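Local atomic coordinates of cytosolic acyl coenzyme A thioester hydrolase (PDB entry 2V1O), a protein that hydrolyses long-chain acyl-CoA thioesters, palmitoyl-CoA above all, to free fatty acids and coenzyme A, and is represented here by its N-terminal hotdog domain. Residues V47-R52 with V109-K114; I74-K79 with I125-Q130; E83-V88 with K103-Y108. All coordinates share one frame; numbering follows the deposited sequence.

Interaction 1 of 3, residues V47-R52 with V109-K114; sequences VAALAR and VPLSLK. With COA (coenzyme A), chain G.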
loop_
_atom_site.group_PDB
_atom_site.type_symbol
_atom_site.label_atom_id
_atom_site.label_comp_id
_atom_site.label_asym_id
_atom_site.label_seq_id
_atom_site.Cartn_x
_atom_site.Cartn_y
_atom_site.Cartn_z
ATOM N N VAL A 47 5.139 13.391 -20.373
ATOM C CA VAL A 47 5.654 12.528 -19.317
ATOM C C VAL A 47 6.567 11.495 -19.961
ATOM O O VAL A 47 6.253 10.940 -21.015
ATOM C CB VAL A 47 4.522 11.838 -18.531
ATOM C CG1 VAL A 47 5.092 10.836 -17.539
ATOM C CG2 VAL A 47 3.689 12.877 -17.797
ATOM N N ALA A 48 7.706 11.254 -19.324
ATOM C CA ALA A 48 8.665 10.284 -19.829
ATOM C C ALA A 48 8.177 8.865 -19.537
ATOM O O ALA A 48 7.817 8.560 -18.401
ATOM C CB ALA A 48 10.019 10.523 -19.194
ATOM N N ALA A 49 8.158 8.015 -20.567
ATOM C CA ALA A 49 7.797 6.594 -20.430
ATOM C C ALA A 49 9.039 5.699 -20.503
ATOM O O ALA A 49 9.911 5.923 -21.347
ATOM C CB ALA A 49 6.811 6.198 -21.519
ATOM N N LEU A 50 9.114 4.679 -19.644
ATOM C CA LEU A 50 10.248 3.745 -19.695
ATOM C C LEU A 50 10.209 2.914 -20.969
ATOM O O LEU A 50 9.258 2.167 -21.203
ATOM C CB LEU A 50 10.290 2.823 -18.464
ATOM C CG LEU A 50 11.471 1.839 -18.425
ATOM C CD1 LEU A 50 12.794 2.577 -18.247
ATOM C CD2 LEU A 50 11.290 0.815 -17.331
ATOM N N ALA A 51 11.253 3.048 -21.779
ATOM C CA ALA A 51 11.377 2.258 -23.005
ATOM C C ALA A 51 12.270 1.023 -22.843
ATOM O O ALA A 51 12.014 -0.016 -23.456
ATOM C CB ALA A 51 11.867 3.133 -24.165
ATOM N N ARG A 52 13.311 1.126 -22.021
ATOM C CA ARG A 52 14.314 0.069 -21.951
ATOM C C ARG A 52 15.053 0.076 -20.621
ATOM O O ARG A 52 15.359 1.138 -20.069
ATOM C CB ARG A 52 15.326 0.259 -23.095
ATOM C CG ARG A 52 16.406 -0.811 -23.250
ATOM C CD ARG A 52 17.231 -0.445 -24.481
ATOM N NE ARG A 52 18.404 -1.275 -24.731
ATOM C CZ ARG A 52 18.442 -2.296 -25.586
ATOM N NH1 ARG A 52 17.348 -2.669 -26.242
ATOM N NH2 ARG A 52 19.579 -2.962 -25.778
ATOM N N VAL A 109 11.394 7.783 -23.148
ATOM C CA VAL A 109 10.917 8.517 -24.308
ATOM C C VAL A 109 9.759 9.423 -23.846
ATOM O O VAL A 109 8.823 8.942 -23.211
ATOM C CB VAL A 109 10.451 7.544 -25.426
ATOM C CG1 VAL A 109 9.865 8.305 -26.609
ATOM C CG2 VAL A 109 11.612 6.626 -25.881
ATOM N N PRO A 110 9.828 10.735 -24.147
ATOM C CA PRO A 110 8.731 11.610 -23.727
ATOM C C PRO A 110 7.493 11.459 -24.605
ATOM O O PRO A 110 7.587 11.504 -25.838
ATOM C CB PRO A 110 9.318 13.021 -23.865
ATOM C CG PRO A 110 10.369 12.893 -24.931
ATOM C CD PRO A 110 10.897 11.474 -24.853
ATOM N N LEU A 111 6.347 11.283 -23.953
ATOM C CA LEU A 111 5.063 11.197 -24.645
ATOM C C LEU A 111 4.175 12.353 -24.238
ATOM O O LEU A 111 4.024 12.637 -23.047
ATOM C CB LEU A 111 4.371 9.867 -24.337
ATOM C CG LEU A 111 5.147 8.581 -24.671
ATOM C CD1 LEU A 111 4.333 7.351 -24.290
ATOM C CD2 LEU A 111 5.528 8.542 -26.146
ATOM N N SER A 112 3.599 13.022 -25.236
ATOM C CA SER A 112 2.682 14.135 -25.009
ATOM C C SER A 112 1.517 13.740 -24.093
ATOM O O SER A 112 0.969 12.634 -24.194
ATOM C CB SER A 112 2.152 14.656 -26.346
ATOM O OG SER A 112 1.206 15.693 -26.155
ATOM N N LEU A 113 1.159 14.641 -23.187
ATOM C CA LEU A 113 -0.011 14.444 -22.344
ATOM C C LEU A 113 -1.298 14.694 -23.129
ATOM O O LEU A 113 -2.317 14.030 -22.905
ATOM C CB LEU A 113 0.061 15.349 -21.113
ATOM C CG LEU A 113 1.081 14.940 -20.050
ATOM C CD1 LEU A 113 1.392 16.110 -19.125
ATOM C CD2 LEU A 113 0.578 13.737 -19.254
ATOM N N LYS A 114 -1.238 15.653 -24.051
ATOM C CA LYS A 114 -2.392 16.065 -24.852
ATOM C C LYS A 114 -2.663 15.081 -25.991
ATOM O O LYS A 114 -3.813 14.685 -26.237
ATOM C CB LYS A 114 -2.144 17.471 -25.408
ATOM C CG LYS A 114 -3.307 18.112 -26.171
ATOM C CD LYS A 114 -3.249 19.633 -26.026
ATOM C CE LYS A 114 -3.588 20.064 -24.589
ATOM N NZ LYS A 114 -2.782 21.240 -24.132
HETATM N N1A COA G . 14.731 1.543 -26.061
HETATM C C2A COA G . 15.350 2.751 -26.284
HETATM N N3A COA G . 14.794 3.644 -27.170
HETATM C C4A COA G . 13.639 3.323 -27.810
HETATM C C5A COA G . 12.991 2.114 -27.595
HETATM C C6A COA G . 13.550 1.214 -26.703
HETATM N N6A COA G . 12.980 0.032 -26.479
HETATM N N7A COA G . 11.875 2.086 -28.368
HETATM C C8A COA G . 11.811 3.244 -29.059
HETATM N N9A COA G . 12.893 4.011 -28.720
HETATM C C1B COA G . 13.167 5.399 -29.093
HETATM C C2B COA G . 13.668 5.513 -30.525
HETATM O O2B COA G . 15.037 5.187 -30.611
HETATM C C3B COA G . 13.327 6.962 -30.833
HETATM O O3B COA G . 14.331 7.855 -30.388
HETATM P P3B COA G . 15.367 8.545 -31.416
HETATM O O7A COA G . 16.255 7.466 -31.942
HETATM O O8A COA G . 14.577 9.167 -32.543
HETATM O O9A COA G . 16.169 9.579 -30.665
HETATM C C4B COA G . 12.075 7.215 -29.993
HETATM O O4B COA G . 11.987 6.163 -29.051
HETATM C C5B COA G . 10.799 7.280 -30.827
HETATM O O5B COA G . 10.726 6.191 -31.720
HETATM P P1A COA G . 9.371 5.966 -32.548
HETATM O O1A COA G . 8.840 7.297 -33.001
HETATM O O2A COA G . 9.665 5.005 -33.679
HETATM O O3A COA G . 8.317 5.318 -31.518
HETATM P P2A COA G . 8.126 3.745 -31.260
HETATM O O4A COA G . 9.429 2.988 -31.341
HETATM O O5A COA G . 7.056 3.163 -32.155
HETATM O O6A COA G . 7.562 3.750 -29.758
HETATM C CBP COA G . 7.661 3.936 -27.367
HETATM C CCP COA G . 8.432 4.059 -28.681
HETATM C CDP COA G . 8.663 3.971 -26.206
HETATM C CEP COA G . 6.750 5.160 -27.272
HETATM C CAP COA G . 6.862 2.626 -27.382
HETATM O OAP COA G . 7.712 1.507 -27.547
HETATM C C9P COA G . 6.017 2.438 -26.145
HETATM O O9P COA G . 4.837 3.170 -26.000
HETATM N N8P COA G . 6.447 1.564 -25.245
HETATM C C7P COA G . 5.833 1.432 -23.935
HETATM C C6P COA G . 6.292 2.533 -22.979
HETATM C C5P COA G . 5.647 2.316 -21.628
HETATM O O5P COA G . 4.430 2.535 -21.493
HETATM N N4P COA G . 6.447 1.893 -20.647
HETATM C C3P COA G . 5.965 1.203 -19.453
HETATM C C2P COA G . 5.287 -0.154 -19.746
HETATM S S1P COA G . 4.669 -0.781 -18.169
#
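Val-47 and Leu-111 exchange two backbone hydrogen bonds, and Ala-49 and Val-109 exchange two more; these four bonds make the tight part of the contact. The straightest runs from Ala-49 N to Val-109 O, 2.9 Å with 178° at the hydrogen, although the donor stands above the plane of that carbonyl. Between these pairs Ala-48 faces Pro-110 in a non-hydrogen-bonded pair, their CA atoms 4.1 Å apart, and their side chains turn to the face packed on helix 19-38. The strands pair antiparallel, but their short axes are strongly twisted, at 131°. Here strand 46-57 is an outermost strand of the hotdog sheet within the chain, bordering strand 98-112, and at Arg-52 the ladder continues into a strand of the second subunit. A classic beta bulge sets Ala-51 and Arg-52 together against Trp-107. On the other face the side chains of Ala-49, Val-109 and Leu-111 meet coenzyme A: Val-109 CG2 lies 3.2 Å from the ribose O4B, and Leu-111 CD2 reaches the pantetheine methyl CEP. Leu-50 accepts a nearly straight bond at its O from the ligand's N4P, 2.9 Å away. No backbone bond joins the two segments past Ser-112, at the partly exposed end; there Leu-113 touches only Val-47, its CD2 3.5 Å from Val-47 CG2. Val-47 CG1 is anti to the backbone N (chi1 174°), leaving CG2 to face Leu-113. Neighbouring subunits pack on both.

Interaction 2 of 3, residues I74-K79 with I125-Q130; sequences ITYTSK and IVYLRQ. With COA (coenzyme A), chain G.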
loop_
_atom_site.group_PDB
_atom_site.type_symbol
_atom_site.label_atom_id
_atom_site.label_comp_id
_atom_site.label_asym_id
_atom_site.label_seq_id
_atom_site.Cartn_x
_atom_site.Cartn_y
_atom_site.Cartn_z
ATOM N N ILE A 74 21.149 12.014 -15.809
ATOM C CA ILE A 74 20.957 11.924 -17.254
ATOM C C ILE A 74 22.341 11.974 -17.896
ATOM O O ILE A 74 23.076 12.950 -17.731
ATOM C CB ILE A 74 20.069 13.062 -17.823
ATOM C CG1 ILE A 74 18.651 12.986 -17.238
ATOM C CG2 ILE A 74 20.046 13.000 -19.373
ATOM C CD1 ILE A 74 17.807 14.255 -17.468
ATOM N N THR A 75 22.682 10.916 -18.620
ATOM C CA THR A 75 24.025 10.752 -19.160
ATOM C C THR A 75 24.077 10.931 -20.674
ATOM O O THR A 75 25.154 11.126 -21.248
ATOM C CB THR A 75 24.609 9.394 -18.743
ATOM O OG1 THR A 75 23.676 8.350 -19.063
ATOM C CG2 THR A 75 24.867 9.394 -17.239
ATOM N N TYR A 76 22.910 10.865 -21.318
ATOM C CA TYR A 76 22.809 11.103 -22.758
ATOM C C TYR A 76 21.390 11.486 -23.166
ATOM O O TYR A 76 20.411 11.063 -22.534
ATOM C CB TYR A 76 23.271 9.868 -23.563
ATOM C CG TYR A 76 23.386 10.127 -25.051
ATOM C CD1 TYR A 76 24.442 10.882 -25.566
ATOM C CD2 TYR A 76 22.423 9.648 -25.939
ATOM C CE1 TYR A 76 24.543 11.141 -26.919
ATOM C CE2 TYR A 76 22.517 9.904 -27.299
ATOM C CZ TYR A 76 23.583 10.647 -27.779
ATOM O OH TYR A 76 23.682 10.913 -29.117
ATOM N N THR A 77 21.287 12.298 -24.217
ATOM C CA THR A 77 20.007 12.511 -24.894
ATOM C C THR A 77 20.176 12.369 -26.409
ATOM O O THR A 77 21.144 12.878 -26.991
ATOM C CB THR A 77 19.353 13.886 -24.556
ATOM O OG1 THR A 77 20.193 14.961 -25.008
ATOM C CG2 THR A 77 19.064 14.024 -23.050
ATOM N N SER A 78 19.245 11.651 -27.030
ATOM C CA SER A 78 19.150 11.571 -28.482
ATOM C C SER A 78 18.020 12.512 -28.905
ATOM O O SER A 78 17.533 13.301 -28.082
ATOM C CB SER A 78 18.883 10.132 -28.931
ATOM O OG SER A 78 17.591 9.693 -28.520
ATOM N N LYS A 79 17.594 12.437 -30.168
ATOM C CA LYS A 79 16.532 13.325 -30.643
ATOM C C LYS A 79 15.228 13.153 -29.851
ATOM O O LYS A 79 14.578 14.142 -29.510
ATOM C CB LYS A 79 16.276 13.150 -32.145
ATOM C CG LYS A 79 15.303 14.192 -32.703
ATOM C CD LYS A 79 15.252 14.224 -34.219
ATOM C CE LYS A 79 14.180 15.200 -34.686
ATOM N NZ LYS A 79 14.178 15.365 -36.173
ATOM N N ILE A 125 21.097 18.031 -23.428
ATOM C CA ILE A 125 21.753 18.282 -22.138
ATOM C C ILE A 125 23.122 18.926 -22.316
ATOM O O ILE A 125 23.712 18.858 -23.391
ATOM C CB ILE A 125 21.923 16.997 -21.277
ATOM C CG1 ILE A 125 22.645 15.881 -22.053
ATOM C CG2 ILE A 125 20.584 16.551 -20.725
ATOM C CD1 ILE A 125 23.282 14.808 -21.155
ATOM N N VAL A 126 23.622 19.555 -21.258
ATOM C CA VAL A 126 24.988 20.059 -21.270
ATOM C C VAL A 126 25.947 18.940 -20.845
ATOM O O VAL A 126 25.669 18.189 -19.903
ATOM C CB VAL A 126 25.162 21.372 -20.431
ATOM C CG1 VAL A 126 25.044 21.121 -18.930
ATOM C CG2 VAL A 126 26.486 22.058 -20.762
ATOM N N TYR A 127 27.040 18.798 -21.589
ATOM C CA TYR A 127 28.138 17.905 -21.211
ATOM C C TYR A 127 29.310 18.747 -20.731
ATOM O O TYR A 127 29.586 19.804 -21.298
ATOM C CB TYR A 127 28.571 17.033 -22.399
ATOM C CG TYR A 127 27.452 16.177 -22.953
ATOM C CD1 TYR A 127 27.190 14.917 -22.423
ATOM C CD2 TYR A 127 26.654 16.635 -24.008
ATOM C CE1 TYR A 127 26.158 14.125 -22.923
ATOM C CE2 TYR A 127 25.618 15.854 -24.520
ATOM C CZ TYR A 127 25.378 14.596 -23.967
ATOM O OH TYR A 127 24.356 13.815 -24.453
ATOM N N LEU A 128 29.988 18.283 -19.682
ATOM C CA LEU A 128 31.208 18.931 -19.200
ATOM C C LEU A 128 32.370 18.697 -20.172
ATOM O O LEU A 128 33.209 19.576 -20.378
ATOM C CB LEU A 128 31.587 18.430 -17.797
ATOM C CG LEU A 128 30.678 18.633 -16.571
ATOM C CD1 LEU A 128 29.986 19.998 -16.553
ATOM C CD2 LEU A 128 29.658 17.499 -16.425
ATOM N N ARG A 129 32.407 17.503 -20.761
ATOM C CA ARG A 129 33.446 17.129 -21.722
ATOM C C ARG A 129 32.820 16.445 -22.937
ATOM O O ARG A 129 31.811 15.737 -22.806
ATOM C CB ARG A 129 34.474 16.203 -21.067
ATOM C CG ARG A 129 35.195 16.805 -19.858
ATOM C CD ARG A 129 36.228 15.850 -19.263
ATOM N NE ARG A 129 35.730 14.479 -19.144
ATOM C CZ ARG A 129 34.931 14.038 -18.172
ATOM N NH1 ARG A 129 34.519 14.858 -17.210
ATOM N NH2 ARG A 129 34.537 12.771 -18.169
ATOM N N GLN A 130 33.413 16.665 -24.113
ATOM C CA GLN A 130 32.933 16.049 -25.358
ATOM C C GLN A 130 32.912 14.524 -25.257
ATOM O O GLN A 130 32.036 13.871 -25.828
ATOM C CB GLN A 130 33.780 16.481 -26.559
ATOM C CG GLN A 130 33.202 16.037 -27.910
ATOM C CD GLN A 130 34.162 16.225 -29.066
ATOM O OE1 GLN A 130 34.036 17.173 -29.844
ATOM N NE2 GLN A 130 35.131 15.321 -29.189
HETATM N N1A COA G . 14.731 1.543 -26.061
HETATM C C2A COA G . 15.350 2.751 -26.284
HETATM N N3A COA G . 14.794 3.644 -27.170
HETATM C C4A COA G . 13.639 3.323 -27.810
HETATM C C5A COA G . 12.991 2.114 -27.595
HETATM C C6A COA G . 13.550 1.214 -26.703
HETATM N N6A COA G . 12.980 0.032 -26.479
HETATM N N7A COA G . 11.875 2.086 -28.368
HETATM C C8A COA G . 11.811 3.244 -29.059
HETATM N N9A COA G . 12.893 4.011 -28.720
HETATM C C1B COA G . 13.167 5.399 -29.093
HETATM C C2B COA G . 13.668 5.513 -30.525
HETATM O O2B COA G . 15.037 5.187 -30.611
HETATM C C3B COA G . 13.327 6.962 -30.833
HETATM O O3B COA G . 14.331 7.855 -30.388
HETATM P P3B COA G . 15.367 8.545 -31.416
HETATM O O7A COA G . 16.255 7.466 -31.942
HETATM O O8A COA G . 14.577 9.167 -32.543
HETATM O O9A COA G . 16.169 9.579 -30.665
HETATM C C4B COA G . 12.075 7.215 -29.993
HETATM O O4B COA G . 11.987 6.163 -29.051
HETATM C C5B COA G . 10.799 7.280 -30.827
HETATM O O5B COA G . 10.726 6.191 -31.720
HETATM P P1A COA G . 9.371 5.966 -32.548
HETATM O O1A COA G . 8.840 7.297 -33.001
HETATM O O2A COA G . 9.665 5.005 -33.679
HETATM O O3A COA G . 8.317 5.318 -31.518
HETATM P P2A COA G . 8.126 3.745 -31.260
HETATM O O4A COA G . 9.429 2.988 -31.341
HETATM O O5A COA G . 7.056 3.163 -32.155
HETATM O O6A COA G . 7.562 3.750 -29.758
HETATM C CBP COA G . 7.661 3.936 -27.367
HETATM C CCP COA G . 8.432 4.059 -28.681
HETATM C CDP COA G . 8.663 3.971 -26.206
HETATM C CEP COA G . 6.750 5.160 -27.272
HETATM C CAP COA G . 6.862 2.626 -27.382
HETATM O OAP COA G . 7.712 1.507 -27.547
HETATM C C9P COA G . 6.017 2.438 -26.145
HETATM O O9P COA G . 4.837 3.170 -26.000
HETATM N N8P COA G . 6.447 1.564 -25.245
HETATM C C7P COA G . 5.833 1.432 -23.935
HETATM C C6P COA G . 6.292 2.533 -22.979
HETATM C C5P COA G . 5.647 2.316 -21.628
HETATM O O5P COA G . 4.430 2.535 -21.493
HETATM N N4P COA G . 6.447 1.893 -20.647
HETATM C C3P COA G . 5.965 1.203 -19.453
HETATM C C2P COA G . 5.287 -0.154 -19.746
HETATM S S1P COA G . 4.669 -0.781 -18.169
HETATM O O HOH W 1 23.378 14.369 -26.847
HETATM O O HOH W 2 22.389 16.684 -25.765
#
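Tyr-127 points its hydroxyl obliquely at the ring of Tyr-76, with OH 3.1 Å from Tyr-76 CD1, while its own ring meets Thr-75 O edge-on, CE1 3.6 Å from that oxygen. The phenol oxygen receives a weak hydrogen bond from Thr-77 N, at 3.4 Å. One water joins it to the backbone, donating to Thr-77 O and hydrogen-bonded to Tyr-127 OH at 2.6 Å. Ile-125 supplies the apolar half. Its CG2 touches both Ile-74 CG2 and Thr-77 CG2, each at 3.8 Å, and the side chains cross at a slant; CG1 sits between the backbone N and the carbonyl carbon (chi1 54°), on the side where Thr-77 OG1 lies. A second water bridges Thr-77 OG1 and Ile-125 N, accepting from the latter. Thr-75 and Tyr-76 face Glu-83 in a classic beta bulge of strand 67-77 in the hotdog sheet; the loop leading to helix 130-146 lies beside that strand's end, and His-37 of helix 19-38 touches Ile-74, Thr-77 and Ile-125. Ser-78 OG donates to phosphate oxygen O9A of coenzyme A at 2.6 Å. Across the segments the direct polar link is weak, which implies that van der Waals packing and the two bridging waters carry much of the join.

Interaction 3 of 3, residues E83-V88 with K103-Y108; sequences EVQVHV and KATLWY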
loop_
_atom_site.group_PDB
_atom_site.type_symbol
_atom_site.label_atom_id
_atom_site.label_comp_id
_atom_site.label_asym_id
_atom_site.label_seq_id
_atom_site.Cartn_x
_atom_site.Cartn_y
_atom_site.Cartn_z
ATOM N N GLU A 83 18.841 8.840 -21.796
ATOM C CA GLU A 83 19.530 7.779 -21.075
ATOM C C GLU A 83 19.771 8.233 -19.639
ATOM O O GLU A 83 20.277 9.338 -19.406
ATOM C CB GLU A 83 20.854 7.424 -21.755
ATOM C CG GLU A 83 21.551 6.220 -21.140
ATOM C CD GLU A 83 23.022 6.134 -21.520
ATOM O OE1 GLU A 83 23.730 7.156 -21.390
ATOM O OE2 GLU A 83 23.462 5.047 -21.955
ATOM N N VAL A 84 19.392 7.384 -18.686
ATOM C CA VAL A 84 19.543 7.694 -17.260
ATOM C C VAL A 84 20.330 6.582 -16.578
ATOM O O VAL A 84 20.016 5.397 -16.742
ATOM C CB VAL A 84 18.158 7.864 -16.540
ATOM C CG1 VAL A 84 18.362 8.207 -15.058
ATOM C CG2 VAL A 84 17.268 8.925 -17.240
ATOM N N GLN A 85 21.368 6.969 -15.842
ATOM C CA GLN A 85 22.115 6.038 -15.016
ATOM C C GLN A 85 21.657 6.185 -13.578
ATOM O O GLN A 85 21.579 7.300 -13.048
ATOM C CB GLN A 85 23.616 6.291 -15.115
ATOM C CG GLN A 85 24.196 5.954 -16.473
ATOM C CD GLN A 85 25.697 6.161 -16.544
ATOM O OE1 GLN A 85 26.348 6.480 -15.544
ATOM N NE2 GLN A 85 26.254 5.991 -17.738
ATOM N N VAL A 86 21.352 5.054 -12.954
ATOM C CA VAL A 86 20.847 5.049 -11.582
ATOM C C VAL A 86 21.762 4.218 -10.688
ATOM O O VAL A 86 22.158 3.104 -11.063
ATOM C CB VAL A 86 19.404 4.493 -11.510
ATOM C CG1 VAL A 86 18.902 4.446 -10.045
ATOM C CG2 VAL A 86 18.470 5.343 -12.376
ATOM N N HIS A 87 22.113 4.774 -9.527
ATOM C CA HIS A 87 22.923 4.061 -8.522
ATOM C C HIS A 87 22.091 3.800 -7.285
ATOM O O HIS A 87 21.441 4.709 -6.767
ATOM C CB HIS A 87 24.161 4.866 -8.102
ATOM C CG HIS A 87 25.265 4.862 -9.110
ATOM N ND1 HIS A 87 25.129 5.420 -10.362
ATOM C CD2 HIS A 87 26.532 4.388 -9.046
ATOM C CE1 HIS A 87 26.258 5.278 -11.033
ATOM N NE2 HIS A 87 27.127 4.657 -10.255
ATOM N N VAL A 88 22.139 2.560 -6.800
ATOM C CA VAL A 88 21.469 2.187 -5.552
ATOM C C VAL A 88 22.520 1.787 -4.525
ATOM O O VAL A 88 23.350 0.906 -4.780
ATOM C CB VAL A 88 20.486 1.019 -5.744
ATOM C CG1 VAL A 88 19.827 0.638 -4.410
ATOM C CG2 VAL A 88 19.425 1.377 -6.785
ATOM N N LYS A 103 23.910 -0.815 -10.031
ATOM C CA LYS A 103 23.943 0.268 -11.012
ATOM C C LYS A 103 23.068 -0.165 -12.187
ATOM O O LYS A 103 23.183 -1.293 -12.668
ATOM C CB LYS A 103 25.359 0.548 -11.518
ATOM C CG LYS A 103 26.403 0.898 -10.472
ATOM C CD LYS A 103 27.715 1.237 -11.194
ATOM C CE LYS A 103 28.939 1.028 -10.325
ATOM N NZ LYS A 103 29.390 -0.402 -10.325
ATOM N N ALA A 104 22.188 0.722 -12.637
ATOM C CA ALA A 104 21.294 0.415 -13.751
ATOM C C ALA A 104 21.278 1.573 -14.741
ATOM O O ALA A 104 21.511 2.721 -14.363
ATOM C CB ALA A 104 19.875 0.117 -13.243
ATOM N N THR A 105 21.027 1.261 -16.009
ATOM C CA THR A 105 20.847 2.282 -17.024
ATOM C C THR A 105 19.470 2.088 -17.660
ATOM O O THR A 105 19.070 0.964 -17.982
ATOM C CB THR A 105 21.969 2.251 -18.081
ATOM O OG1 THR A 105 23.219 2.553 -17.451
ATOM C CG2 THR A 105 21.717 3.277 -19.201
ATOM N N LEU A 106 18.760 3.196 -17.825
ATOM C CA LEU A 106 17.404 3.183 -18.346
ATOM C C LEU A 106 17.277 4.153 -19.506
ATOM O O LEU A 106 17.949 5.181 -19.534
ATOM C CB LEU A 106 16.425 3.613 -17.253
ATOM C CG LEU A 106 16.556 3.056 -15.829
ATOM C CD1 LEU A 106 15.754 3.915 -14.851
ATOM C CD2 LEU A 106 16.100 1.622 -15.778
ATOM N N TRP A 107 16.369 3.837 -20.429
ATOM C CA TRP A 107 16.014 4.737 -21.514
ATOM C C TRP A 107 14.550 5.111 -21.421
ATOM O O TRP A 107 13.683 4.239 -21.260
ATOM C CB TRP A 107 16.301 4.092 -22.877
ATOM C CG TRP A 107 17.757 3.874 -23.116
ATOM C CD1 TRP A 107 18.502 2.805 -22.707
ATOM C CD2 TRP A 107 18.652 4.745 -23.826
ATOM N NE1 TRP A 107 19.806 2.951 -23.120
ATOM C CE2 TRP A 107 19.927 4.136 -23.803
ATOM C CE3 TRP A 107 18.499 5.983 -24.472
ATOM C CZ2 TRP A 107 21.052 4.720 -24.409
ATOM C CZ3 TRP A 107 19.620 6.563 -25.078
ATOM C CH2 TRP A 107 20.879 5.928 -25.036
ATOM N N TYR A 108 14.297 6.415 -21.522
ATOM C CA TYR A 108 12.957 6.983 -21.500
ATOM C C TYR A 108 12.669 7.721 -22.800
ATOM O O TYR A 108 13.576 8.227 -23.446
ATOM C CB TYR A 108 12.817 7.960 -20.330
ATOM C CG TYR A 108 12.770 7.271 -18.991
ATOM C CD1 TYR A 108 11.543 6.928 -18.411
ATOM C CD2 TYR A 108 13.945 6.946 -18.306
ATOM C CE1 TYR A 108 11.483 6.276 -17.186
ATOM C CE2 TYR A 108 13.890 6.286 -17.062
ATOM C CZ TYR A 108 12.657 5.959 -16.519
ATOM O OH TYR A 108 12.576 5.317 -15.300
HETATM O O HOH W 3 22.936 2.238 -22.432
HETATM O O HOH W 4 24.937 3.653 -19.204
#
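The strands 83-88 and 103-108 run antiparallel, their axes 4.6 Å apart at closest and inclined at 154°, with Val-84 paired to Leu-106 and Val-86 to Ala-104 by two hydrogen bonds each. They are the two arms of the beta hairpin 82-91/98-112 in the middle of the hotdog sheet. The shortest of the four bonds, Val-86 N to Ala-104 O, measures 2.7 Å. CA-H groups also approach carbonyl oxygens, as Thr-105 CA does Val-84 O at 3.2 Å. Val-84, Val-86, Ala-104 and Leu-106 turn to the face packed on helix 19-38, where Val-86 CG2 meets Leu-106 CD1 at 3.9 Å; Tyr-108 touches Val-84 CG2 with its CD2, and its hydroxyl bonds to Glu-27. The other face carries Glu-83, Gln-85 and His-87 against Trp-107, Thr-105 and Lys-103. Glu-83 CB stands over the six-membered ring of Trp-107 in a CH-pi contact, 3.6 Å from the centroid and displaced toward the rim. Its CG, anti to the backbone N (chi1 -174°), packs on Thr-105 CG2. The carboxylate, OE2 beside Trp-107 CZ2, has OE1 hydrogen-bonded to Thr-75 OG1 and OE2 in a salt bridge to Arg-139, which would favour its ionised form. At the far end Lys-103 CG lies over a face of the His-87 ring, a longer CH-pi contact. Gln-85 and Thr-105 lie side by side; a water hydrogen-bonded to Thr-105 OG1 at 2.7 Å accepts a weak bond from Gln-85 NE2, while another donates to Glu-83 OE2 at 2.9 Å and accepts from Trp-107 NE1.

How the interactions relate
All three contacts reach the one antiparallel sheet, with strand order 67-77, 82-91, 98-112, 46-57 across these four strands. Interaction 3 joins the middle two near the centre of the chain; interaction 1 continues along strand 98-112 to the edge strand, its centre about 16 Å from that of interaction 3. Interaction 2 lies on the other flank, centres about 14 Å apart, where Thr-75 and Tyr-76 bond to Glu-83. Along the chain, the segments of interactions 1 and 2 alternate, and both spans enclose the hairpin of interaction 3. Interactions 1 and 2, centres about 19 Å apart, and Trp-107 touch one coenzyme A; its pocket draws on two neighbouring strands, the turn after strand 67-77 and the second subunit.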